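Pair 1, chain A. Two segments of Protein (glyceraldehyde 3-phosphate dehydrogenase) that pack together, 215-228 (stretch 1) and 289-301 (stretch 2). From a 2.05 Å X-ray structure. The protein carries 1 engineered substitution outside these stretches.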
# COMPACT_ATOMS: atom_id res chain seq x y z
N THR A 215 -0.01 11.27 11.59
CA THR A 215 -0.17 10.73 10.25
C THR A 215 0.80 9.57 10.04
O THR A 215 1.80 9.58 10.75
CB THR A 215 -0.01 11.77 9.15
OG1 THR A 215 -0.23 11.11 7.89
CG2 THR A 215 1.35 12.48 9.13
N THR A 216 0.56 8.58 9.18
CA THR A 216 1.53 7.50 9.06
C THR A 216 2.23 7.46 7.69
O THR A 216 3.24 6.77 7.57
CB THR A 216 0.88 6.08 9.22
OG1 THR A 216 -0.15 5.98 8.24
CG2 THR A 216 0.22 5.93 10.60
N LEU A 217 1.72 8.18 6.73
CA LEU A 217 2.15 7.98 5.35
C LEU A 217 3.46 8.62 4.95
O LEU A 217 4.29 7.97 4.33
CB LEU A 217 1.01 8.42 4.43
CG LEU A 217 -0.35 7.77 4.75
CD1 LEU A 217 -1.38 8.11 3.68
CD2 LEU A 217 -0.19 6.24 4.84
N MET A 218 3.61 9.92 5.17
CA MET A 218 4.74 10.69 4.63
C MET A 218 4.98 11.91 5.53
O MET A 218 4.00 12.41 6.11
CB MET A 218 4.32 11.27 3.28
CG MET A 218 4.40 10.31 2.09
SD MET A 218 3.89 11.04 0.55
CE MET A 218 3.64 9.54 -0.44
N HIS A 219 6.20 12.40 5.47
CA HIS A 219 6.57 13.66 6.05
C HIS A 219 6.29 14.76 5.03
O HIS A 219 6.21 14.45 3.84
CB HIS A 219 8.08 13.71 6.30
CG HIS A 219 8.64 12.64 7.17
ND1 HIS A 219 8.21 12.39 8.44
CD2 HIS A 219 9.64 11.75 6.95
CE1 HIS A 219 8.91 11.43 9.00
NE2 HIS A 219 9.82 11.03 8.08
N MET A 220 6.31 16.01 5.50
CA MET A 220 6.27 17.15 4.64
C MET A 220 7.26 18.22 5.10
O MET A 220 7.50 18.45 6.29
CB MET A 220 4.90 17.83 4.40
CG MET A 220 4.09 17.14 3.30
SD MET A 220 2.59 17.99 2.85
CE MET A 220 3.29 19.32 1.82
N HIS A 221 7.84 18.90 4.09
CA HIS A 221 8.75 20.00 4.38
C HIS A 221 8.23 21.33 3.81
O HIS A 221 7.66 21.41 2.77
CB HIS A 221 10.19 19.84 3.82
CG HIS A 221 10.92 18.64 4.35
ND1 HIS A 221 12.31 18.60 4.40
CD2 HIS A 221 10.48 17.48 4.84
CE1 HIS A 221 12.66 17.41 4.94
NE2 HIS A 221 11.57 16.73 5.18
N PHE A 222 8.56 22.40 4.56
CA PHE A 222 8.10 23.73 4.08
C PHE A 222 9.34 24.63 4.13
O PHE A 222 9.96 24.72 5.20
CB PHE A 222 6.98 24.28 4.95
CG PHE A 222 5.77 23.37 5.00
CD1 PHE A 222 4.86 23.37 3.97
CD2 PHE A 222 5.61 22.48 6.05
CE1 PHE A 222 3.77 22.51 4.00
CE2 PHE A 222 4.52 21.61 6.08
CZ PHE A 222 3.60 21.63 5.06
N ILE A 223 9.81 25.03 2.96
CA ILE A 223 11.17 25.59 2.98
C ILE A 223 11.32 26.95 2.32
O ILE A 223 10.53 27.39 1.54
CB ILE A 223 12.21 24.67 2.32
CG1 ILE A 223 11.90 24.62 0.82
CG2 ILE A 223 12.27 23.28 2.91
CD1 ILE A 223 13.15 24.19 0.04
N ASN A 224 12.33 27.61 2.87
CA ASN A 224 12.64 28.97 2.42
C ASN A 224 14.16 28.99 2.14
O ASN A 224 14.94 28.85 3.06
CB ASN A 224 12.26 29.97 3.48
CG ASN A 224 12.67 31.40 3.12
OD1 ASN A 224 13.81 31.75 2.80
ND2 ASN A 224 11.67 32.28 3.15
N ILE A 225 14.45 29.24 0.86
CA ILE A 225 15.87 29.24 0.45
C ILE A 225 16.24 30.67 0.03
O ILE A 225 15.47 31.37 -0.62
CB ILE A 225 16.08 28.29 -0.74
CG1 ILE A 225 15.82 26.81 -0.40
CG2 ILE A 225 17.50 28.41 -1.31
CD1 ILE A 225 15.66 25.97 -1.66
N THR A 226 17.46 31.10 0.46
CA THR A 226 17.94 32.40 -0.02
C THR A 226 19.15 32.13 -0.94
O THR A 226 20.01 31.36 -0.52
CB THR A 226 18.39 33.33 1.11
OG1 THR A 226 17.32 33.46 2.03
CG2 THR A 226 18.80 34.70 0.54
N LEU A 227 19.06 32.57 -2.17
CA LEU A 227 20.10 32.34 -3.17
C LEU A 227 21.07 33.53 -3.28
O LEU A 227 20.77 34.66 -2.87
CB LEU A 227 19.45 32.13 -4.54
CG LEU A 227 18.37 31.04 -4.57
CD1 LEU A 227 17.65 31.02 -5.90
CD2 LEU A 227 18.98 29.70 -4.23
N LYS A 228 22.22 33.28 -3.89
CA LYS A 228 23.24 34.34 -3.99
C LYS A 228 22.77 35.42 -4.93
O LYS A 228 22.97 36.62 -4.75
CB LYS A 228 24.54 33.69 -4.44
CG LYS A 228 25.58 34.65 -5.04
CD LYS A 228 26.97 34.25 -4.56
CE LYS A 228 28.04 34.58 -5.58
NZ LYS A 228 29.40 34.47 -4.98
N ASP A 289 13.09 37.12 -6.97
CA ASP A 289 14.45 37.61 -6.79
C ASP A 289 15.32 36.51 -6.20
O ASP A 289 15.57 35.54 -6.91
CB ASP A 289 14.51 38.88 -5.96
CG ASP A 289 13.78 40.07 -6.55
OD1 ASP A 289 13.62 40.22 -7.78
OD2 ASP A 289 13.32 40.89 -5.72
N ASP A 290 15.89 36.73 -5.02
CA ASP A 290 16.77 35.76 -4.39
C ASP A 290 16.06 34.85 -3.38
O ASP A 290 16.70 34.02 -2.74
CB ASP A 290 17.95 36.44 -3.69
CG ASP A 290 17.57 37.21 -2.45
OD1 ASP A 290 16.37 37.35 -2.13
OD2 ASP A 290 18.50 37.71 -1.77
N GLU A 291 14.74 34.98 -3.28
CA GLU A 291 14.00 34.15 -2.36
C GLU A 291 13.21 33.06 -3.07
O GLU A 291 12.40 33.33 -3.96
CB GLU A 291 13.01 34.95 -1.51
CG GLU A 291 12.83 34.39 -0.11
CD GLU A 291 11.60 34.93 0.61
OE1 GLU A 291 11.03 35.95 0.19
OE2 GLU A 291 11.22 34.29 1.61
N VAL A 292 13.40 31.82 -2.61
CA VAL A 292 12.62 30.71 -3.13
C VAL A 292 11.84 30.07 -1.95
O VAL A 292 12.41 29.77 -0.90
CB VAL A 292 13.51 29.63 -3.76
CG1 VAL A 292 12.65 28.43 -4.16
CG2 VAL A 292 14.23 30.16 -4.99
N MET A 293 10.57 29.82 -2.18
CA MET A 293 9.78 29.09 -1.18
C MET A 293 9.11 27.91 -1.91
O MET A 293 8.91 28.02 -3.09
CB MET A 293 8.76 29.98 -0.49
CG MET A 293 9.28 30.69 0.75
SD MET A 293 8.11 31.87 1.47
CE MET A 293 8.17 33.15 0.25
N LEU A 294 8.97 26.78 -1.24
CA LEU A 294 8.24 25.63 -1.80
C LEU A 294 7.94 24.60 -0.71
O LEU A 294 8.49 24.61 0.41
CB LEU A 294 8.97 25.01 -3.00
CG LEU A 294 10.40 24.51 -2.73
CD1 LEU A 294 10.40 23.09 -2.22
CD2 LEU A 294 11.24 24.64 -4.00
N MET A 295 7.10 23.62 -1.01
CA MET A 295 6.85 22.56 -0.03
C MET A 295 6.91 21.21 -0.75
O MET A 295 6.65 21.13 -1.97
CB MET A 295 5.43 22.76 0.61
CG MET A 295 4.38 22.67 -0.49
SD MET A 295 2.73 22.59 0.13
CE MET A 295 2.39 24.20 0.73
N TYR A 296 7.23 20.17 0.00
CA TYR A 296 7.33 18.85 -0.63
C TYR A 296 7.00 17.76 0.37
O TYR A 296 7.09 17.94 1.61
CB TYR A 296 8.73 18.69 -1.29
CG TYR A 296 9.94 18.91 -0.42
CD1 TYR A 296 10.37 17.91 0.47
CD2 TYR A 296 10.69 20.06 -0.49
CE1 TYR A 296 11.49 18.11 1.25
CE2 TYR A 296 11.82 20.25 0.27
CZ TYR A 296 12.21 19.29 1.17
OH TYR A 296 13.30 19.50 1.97
N ALA A 297 6.62 16.60 -0.19
CA ALA A 297 6.40 15.41 0.63
C ALA A 297 7.60 14.48 0.59
O ALA A 297 8.35 14.45 -0.41
CB ALA A 297 5.14 14.64 0.19
N VAL A 298 7.82 13.70 1.63
CA VAL A 298 8.92 12.73 1.68
C VAL A 298 8.37 11.36 2.11
O VAL A 298 7.75 11.26 3.17
CB VAL A 298 10.00 13.15 2.67
CG1 VAL A 298 11.13 12.14 2.76
CG2 VAL A 298 10.59 14.55 2.34
N HIS A 299 8.54 10.34 1.29
CA HIS A 299 8.13 8.99 1.68
C HIS A 299 9.26 8.35 2.46
O HIS A 299 10.24 7.83 1.87
CB HIS A 299 7.69 8.12 0.50
CG HIS A 299 7.24 6.75 0.96
ND1 HIS A 299 7.57 5.59 0.31
CD2 HIS A 299 6.52 6.35 2.03
CE1 HIS A 299 7.09 4.55 0.94
NE2 HIS A 299 6.42 4.99 2.00
N GLN A 300 9.13 8.35 3.78
CA GLN A 300 10.22 7.96 4.65
C GLN A 300 10.57 6.48 4.57
O GLN A 300 11.69 6.13 4.94
CB GLN A 300 10.04 8.29 6.13
CG GLN A 300 8.91 7.52 6.82
CD GLN A 300 7.55 7.85 6.27
OE1 GLN A 300 7.26 8.93 5.73
NE2 GLN A 300 6.61 6.90 6.38
N GLU A 301 9.62 5.64 4.14
CA GLU A 301 10.01 4.22 4.09
C GLU A 301 11.04 3.92 2.98
O GLU A 301 11.73 2.90 3.08
CB GLU A 301 8.76 3.38 3.86
CG GLU A 301 7.78 3.48 5.07
CD GLU A 301 6.50 2.68 4.68
OE1 GLU A 301 5.80 3.12 3.76
OE2 GLU A 301 6.28 1.63 5.28
O HOH W 1 21.74 36.66 -1.23

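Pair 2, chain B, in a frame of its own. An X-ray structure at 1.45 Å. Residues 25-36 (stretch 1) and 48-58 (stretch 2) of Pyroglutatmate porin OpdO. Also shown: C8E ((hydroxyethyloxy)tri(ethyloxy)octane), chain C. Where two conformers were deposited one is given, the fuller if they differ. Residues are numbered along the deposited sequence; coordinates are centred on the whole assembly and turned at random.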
# COMPACT_ATOMS: atom_id res chain seq x y z
N ALA B 25 -8.99 -4.41 20.51
CA ALA B 25 -7.75 -5.12 20.26
C ALA B 25 -8.03 -6.35 19.41
O ALA B 25 -9.10 -6.95 19.48
CB ALA B 25 -7.06 -5.51 21.57
N SER B 26 -7.06 -6.72 18.59
CA SER B 26 -7.20 -7.89 17.75
C SER B 26 -5.88 -8.64 17.65
O SER B 26 -4.80 -8.07 17.85
CB SER B 26 -7.68 -7.50 16.35
OG SER B 26 -6.70 -6.72 15.69
N LEU B 27 -5.96 -9.92 17.32
CA LEU B 27 -4.77 -10.71 17.07
C LEU B 27 -4.90 -11.36 15.71
O LEU B 27 -5.91 -12.01 15.41
CB LEU B 27 -4.61 -11.79 18.14
CG LEU B 27 -3.48 -12.79 17.90
CD1 LEU B 27 -2.14 -12.07 17.91
CD2 LEU B 27 -3.51 -13.88 18.96
N GLU B 28 -3.88 -11.18 14.88
CA GLU B 28 -3.85 -11.84 13.58
C GLU B 28 -2.72 -12.86 13.51
O GLU B 28 -1.60 -12.59 13.95
CB GLU B 28 -3.72 -10.82 12.43
CG GLU B 28 -3.68 -11.50 11.07
CD GLU B 28 -3.44 -10.53 9.93
OE1 GLU B 28 -3.33 -9.32 10.19
OE2 GLU B 28 -3.37 -11.00 8.78
N LEU B 29 -3.03 -14.03 12.97
CA LEU B 29 -2.03 -15.06 12.72
C LEU B 29 -1.83 -15.14 11.22
O LEU B 29 -2.80 -15.16 10.47
CB LEU B 29 -2.50 -16.41 13.24
CG LEU B 29 -2.28 -16.76 14.72
CD1 LEU B 29 -2.54 -15.59 15.64
CD2 LEU B 29 -3.13 -17.97 15.11
N ARG B 30 -0.58 -15.20 10.78
CA ARG B 30 -0.28 -15.34 9.36
C ARG B 30 0.76 -16.40 9.15
O ARG B 30 1.80 -16.40 9.80
CB ARG B 30 0.28 -14.04 8.81
CG ARG B 30 -0.71 -12.95 8.68
CD ARG B 30 -0.08 -11.84 7.89
NE ARG B 30 -0.87 -10.63 7.99
CZ ARG B 30 -0.48 -9.46 7.51
NH1 ARG B 30 0.69 -9.34 6.90
NH2 ARG B 30 -1.28 -8.41 7.64
N ASN B 31 0.48 -17.30 8.23
CA ASN B 31 1.44 -18.31 7.86
C ASN B 31 1.72 -18.09 6.38
O ASN B 31 0.80 -18.12 5.55
CB ASN B 31 0.88 -19.70 8.13
CG ASN B 31 1.91 -20.79 7.89
OD1 ASN B 31 2.02 -21.32 6.79
ND2 ASN B 31 2.67 -21.12 8.93
N PHE B 32 2.98 -17.85 6.05
CA PHE B 32 3.34 -17.36 4.73
C PHE B 32 4.39 -18.25 4.09
O PHE B 32 5.46 -18.48 4.66
CB PHE B 32 3.90 -15.93 4.87
CG PHE B 32 3.83 -15.13 3.60
CD1 PHE B 32 2.92 -14.10 3.47
CD2 PHE B 32 4.69 -15.39 2.55
CE1 PHE B 32 2.86 -13.35 2.31
CE2 PHE B 32 4.64 -14.64 1.38
CZ PHE B 32 3.72 -13.62 1.27
N TYR B 33 4.08 -18.75 2.90
CA TYR B 33 5.04 -19.51 2.12
C TYR B 33 5.31 -18.79 0.81
O TYR B 33 4.38 -18.31 0.15
CB TYR B 33 4.56 -20.93 1.86
CG TYR B 33 5.49 -21.69 0.95
CD1 TYR B 33 6.67 -22.23 1.43
CD2 TYR B 33 5.19 -21.84 -0.40
CE1 TYR B 33 7.53 -22.92 0.60
CE2 TYR B 33 6.05 -22.53 -1.24
CZ TYR B 33 7.21 -23.07 -0.74
OH TYR B 33 8.06 -23.75 -1.58
N PHE B 34 6.58 -18.74 0.43
CA PHE B 34 6.99 -17.96 -0.72
C PHE B 34 8.01 -18.78 -1.51
O PHE B 34 8.95 -19.34 -0.94
CB PHE B 34 7.61 -16.66 -0.20
CG PHE B 34 8.21 -15.79 -1.27
CD1 PHE B 34 7.47 -14.76 -1.83
CD2 PHE B 34 9.52 -15.98 -1.68
CE1 PHE B 34 8.02 -13.95 -2.80
CE2 PHE B 34 10.07 -15.17 -2.65
CZ PHE B 34 9.32 -14.15 -3.21
N ASN B 35 7.81 -18.89 -2.82
CA ASN B 35 8.79 -19.55 -3.66
C ASN B 35 9.05 -18.74 -4.91
O ASN B 35 8.11 -18.27 -5.57
CB ASN B 35 8.32 -20.97 -4.03
CG ASN B 35 9.30 -21.69 -4.92
OD1 ASN B 35 9.16 -21.69 -6.15
ND2 ASN B 35 10.30 -22.33 -4.32
N ARG B 36 10.33 -18.54 -5.22
CA ARG B 36 10.72 -17.91 -6.47
C ARG B 36 11.60 -18.85 -7.28
O ARG B 36 12.63 -19.33 -6.79
CB ARG B 36 11.47 -16.59 -6.22
CG ARG B 36 10.56 -15.41 -5.99
CD ARG B 36 11.27 -14.09 -6.28
NE ARG B 36 10.34 -12.97 -6.26
CZ ARG B 36 10.68 -11.70 -6.41
NH1 ARG B 36 11.95 -11.36 -6.59
NH2 ARG B 36 9.74 -10.76 -6.36
N ASP B 48 12.86 -19.68 -1.59
CA ASP B 48 12.04 -20.58 -0.78
C ASP B 48 12.05 -20.14 0.68
O ASP B 48 13.09 -20.19 1.34
CB ASP B 48 12.55 -22.01 -0.91
CG ASP B 48 11.74 -22.99 -0.08
OD1 ASP B 48 10.90 -23.72 -0.66
OD2 ASP B 48 11.96 -23.05 1.14
N GLU B 49 10.91 -19.69 1.18
CA GLU B 49 10.80 -19.26 2.57
C GLU B 49 9.43 -19.60 3.15
O GLU B 49 8.40 -19.40 2.51
CB GLU B 49 11.08 -17.77 2.69
N TRP B 50 9.43 -20.11 4.38
CA TRP B 50 8.21 -20.40 5.10
C TRP B 50 8.32 -19.72 6.45
O TRP B 50 9.35 -19.84 7.12
CB TRP B 50 8.07 -21.91 5.29
CG TRP B 50 6.74 -22.36 5.81
CD1 TRP B 50 5.56 -21.66 5.75
CD2 TRP B 50 6.44 -23.60 6.45
NE1 TRP B 50 4.55 -22.41 6.33
CE2 TRP B 50 5.07 -23.60 6.76
CE3 TRP B 50 7.21 -24.72 6.78
CZ2 TRP B 50 4.44 -24.67 7.40
CZ3 TRP B 50 6.58 -25.79 7.42
CH2 TRP B 50 5.21 -25.75 7.71
N ALA B 51 7.28 -19.01 6.86
CA ALA B 51 7.35 -18.28 8.12
C ALA B 51 5.99 -18.13 8.79
O ALA B 51 4.95 -18.17 8.13
CB ALA B 51 8.01 -16.92 7.92
N GLN B 52 6.02 -17.95 10.10
CA GLN B 52 4.81 -17.73 10.89
C GLN B 52 4.87 -16.37 11.57
O GLN B 52 5.90 -15.99 12.15
CB GLN B 52 4.67 -18.82 11.97
CG GLN B 52 3.50 -18.60 12.91
CD GLN B 52 2.15 -18.73 12.20
OE1 GLN B 52 1.96 -19.63 11.38
NE2 GLN B 52 1.23 -17.83 12.53
N GLY B 53 3.77 -15.64 11.51
CA GLY B 53 3.72 -14.31 12.09
C GLY B 53 2.54 -14.11 13.02
O GLY B 53 1.50 -14.77 12.90
N PHE B 54 2.70 -13.17 13.95
CA PHE B 54 1.65 -12.78 14.87
C PHE B 54 1.59 -11.27 14.87
O PHE B 54 2.63 -10.61 14.92
CB PHE B 54 1.95 -13.27 16.29
CG PHE B 54 2.10 -14.76 16.41
CD1 PHE B 54 1.04 -15.55 16.81
CD2 PHE B 54 3.31 -15.37 16.10
CE1 PHE B 54 1.18 -16.93 16.91
CE2 PHE B 54 3.46 -16.74 16.19
CZ PHE B 54 2.39 -17.52 16.60
N LEU B 55 0.39 -10.73 14.81
CA LEU B 55 0.19 -9.29 14.80
C LEU B 55 -0.85 -8.93 15.85
O LEU B 55 -2.02 -9.28 15.72
CB LEU B 55 -0.27 -8.82 13.43
CG LEU B 55 0.65 -9.17 12.26
CD1 LEU B 55 0.39 -10.57 11.69
CD2 LEU B 55 0.46 -8.13 11.17
N LEU B 56 -0.41 -8.23 16.90
CA LEU B 56 -1.32 -7.79 17.95
C LEU B 56 -1.56 -6.30 17.77
O LEU B 56 -0.62 -5.51 17.78
CB LEU B 56 -0.69 -8.05 19.32
CG LEU B 56 -1.51 -7.61 20.52
CD1 LEU B 56 -2.73 -8.52 20.70
CD2 LEU B 56 -0.66 -7.62 21.78
N ARG B 57 -2.82 -5.92 17.59
CA ARG B 57 -3.19 -4.52 17.38
C ARG B 57 -4.04 -4.02 18.54
O ARG B 57 -5.06 -4.62 18.87
CB ARG B 57 -3.96 -4.37 16.07
CG ARG B 57 -3.15 -4.68 14.80
CD ARG B 57 -4.04 -4.68 13.56
NE ARG B 57 -3.29 -4.86 12.31
CZ ARG B 57 -3.16 -6.02 11.66
NH1 ARG B 57 -3.71 -7.13 12.14
NH2 ARG B 57 -2.46 -6.07 10.53
N LEU B 58 -3.61 -2.93 19.18
CA LEU B 58 -4.42 -2.29 20.20
C LEU B 58 -4.70 -0.85 19.77
O LEU B 58 -3.79 -0.13 19.36
CB LEU B 58 -3.74 -2.29 21.56
CG LEU B 58 -4.52 -1.49 22.61
CD1 LEU B 58 -4.83 -2.34 23.85
CD2 LEU B 58 -3.80 -0.20 22.99
C1 C8E C . 14.92 -4.86 22.62
C2 C8E C . 13.47 -5.33 22.66
C3 C8E C . 12.55 -4.20 23.08
C4 C8E C . 11.19 -4.74 23.53
C5 C8E C . 10.52 -5.52 22.41
C6 C8E C . 9.17 -6.10 22.81
C7 C8E C . 8.55 -6.88 21.65
C8 C8E C . 7.08 -7.23 21.88
O9 C8E C . 6.60 -8.06 20.83
C10 C8E C . 5.25 -8.46 21.02
C11 C8E C . 4.78 -9.37 19.89
O12 C8E C . 3.43 -9.75 20.08
C13 C8E C . 2.83 -10.32 18.93
C16 C8E C . 1.36 -13.93 20.04
C17 C8E C . 2.30 -14.51 21.09
O18 C8E C . 2.42 -15.91 20.93
C19 C8E C . 3.37 -16.25 19.93
C20 C8E C . 4.72 -16.45 20.59
O21 C8E C . 5.19 -17.76 20.34
O HOH W 2 -4.26 -7.79 14.67

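Where do the two contacts differ most sharply? At the position where Tyr A296 of pair 1 falls on Gly B53 of pair 2, with His A221 lying on Arg B30 across from it. In pair 1 both members of this hydrogen-bonded pair carry rings. His A221 CB sits over the face of the Tyr A296 ring, 3.6 Å from its centroid, and His A221 ND1 makes a weak hydrogen bond of 2.8 Å to Tyr A296 OH. In pair 2 the glycine offers no side chain, and Arg B30 finds its partners further along its own face of the sheet. Its NE donates to Glu B28 OE2 at 2.6 Å, a salt bridge within one strand, while Leu B55 CD1 lies over one face of the guanidinium, 3.9 Å from Arg B30 NE.

What backbone do they share? Each is a pair of neighbouring antiparallel strands, and 14 central residues superpose with an RMSD of 0.5 Å. The angle between strand directions is 159° in pair 1 and 167° in pair 2. The register is kept as well: His A221 with Tyr A296 and Arg B30 with Gly B53 are both hydrogen-bonded pairs. His A221 N reaches Tyr A296 O at 2.8 Å, and Arg B30 N reaches Gly B53 O at 3.0 Å. Because the alternation is the same, matched side chains emerge on corresponding faces.

How is the face carrying His A219, His A221 and Ile A223 filled, compared with its counterpart? Pair 1 packs it largely with rings and aliphatic groups: Ile A223 CG1 meets Leu A294 CD1 at 3.7 Å, and His A221 NE2 lies 3.7 Å from Val A298 CG2. At the matching positions pair 2 has Phe B32 opposite the small Ala B51, and Glu B28 where pair 1 has His A219. Glu B28 also bridges the strands, its OE1 forming a salt bridge with Arg B57 NH1 at 3.0 Å. This carboxylate thus lies between two arginines whose NH2 atoms, Arg B30 NH2 and Arg B57 NH2, are only 3.9 Å apart, and its negative charge offsets their repulsion.

What happens on the other face, where Phe A222 matches Asn B31 and Met A295 matches Gln B52? Pair 1 makes an apolar contact, with Phe A222 CD1 3.5 Å from Met A295 CB; Met A220 CE adds another, 3.7 Å from Met A295 SD. Pair 2 replaces it with a polar relay through one amide. Asn B31 ND2 donates to Gln B52 OE1 at 3.0 Å, while Asn B31 OD1 accepts from Trp B50 NE1 at 2.8 Å. Further along, both pairs use a carboxylate at the matched Glu A291 and Asp B48, and the donors match too: Asn A224 ND2 reaches Glu A291 OE2 at 2.6 Å, and Tyr B33 OH donates to Asp B48 OD1 at 3.0 Å.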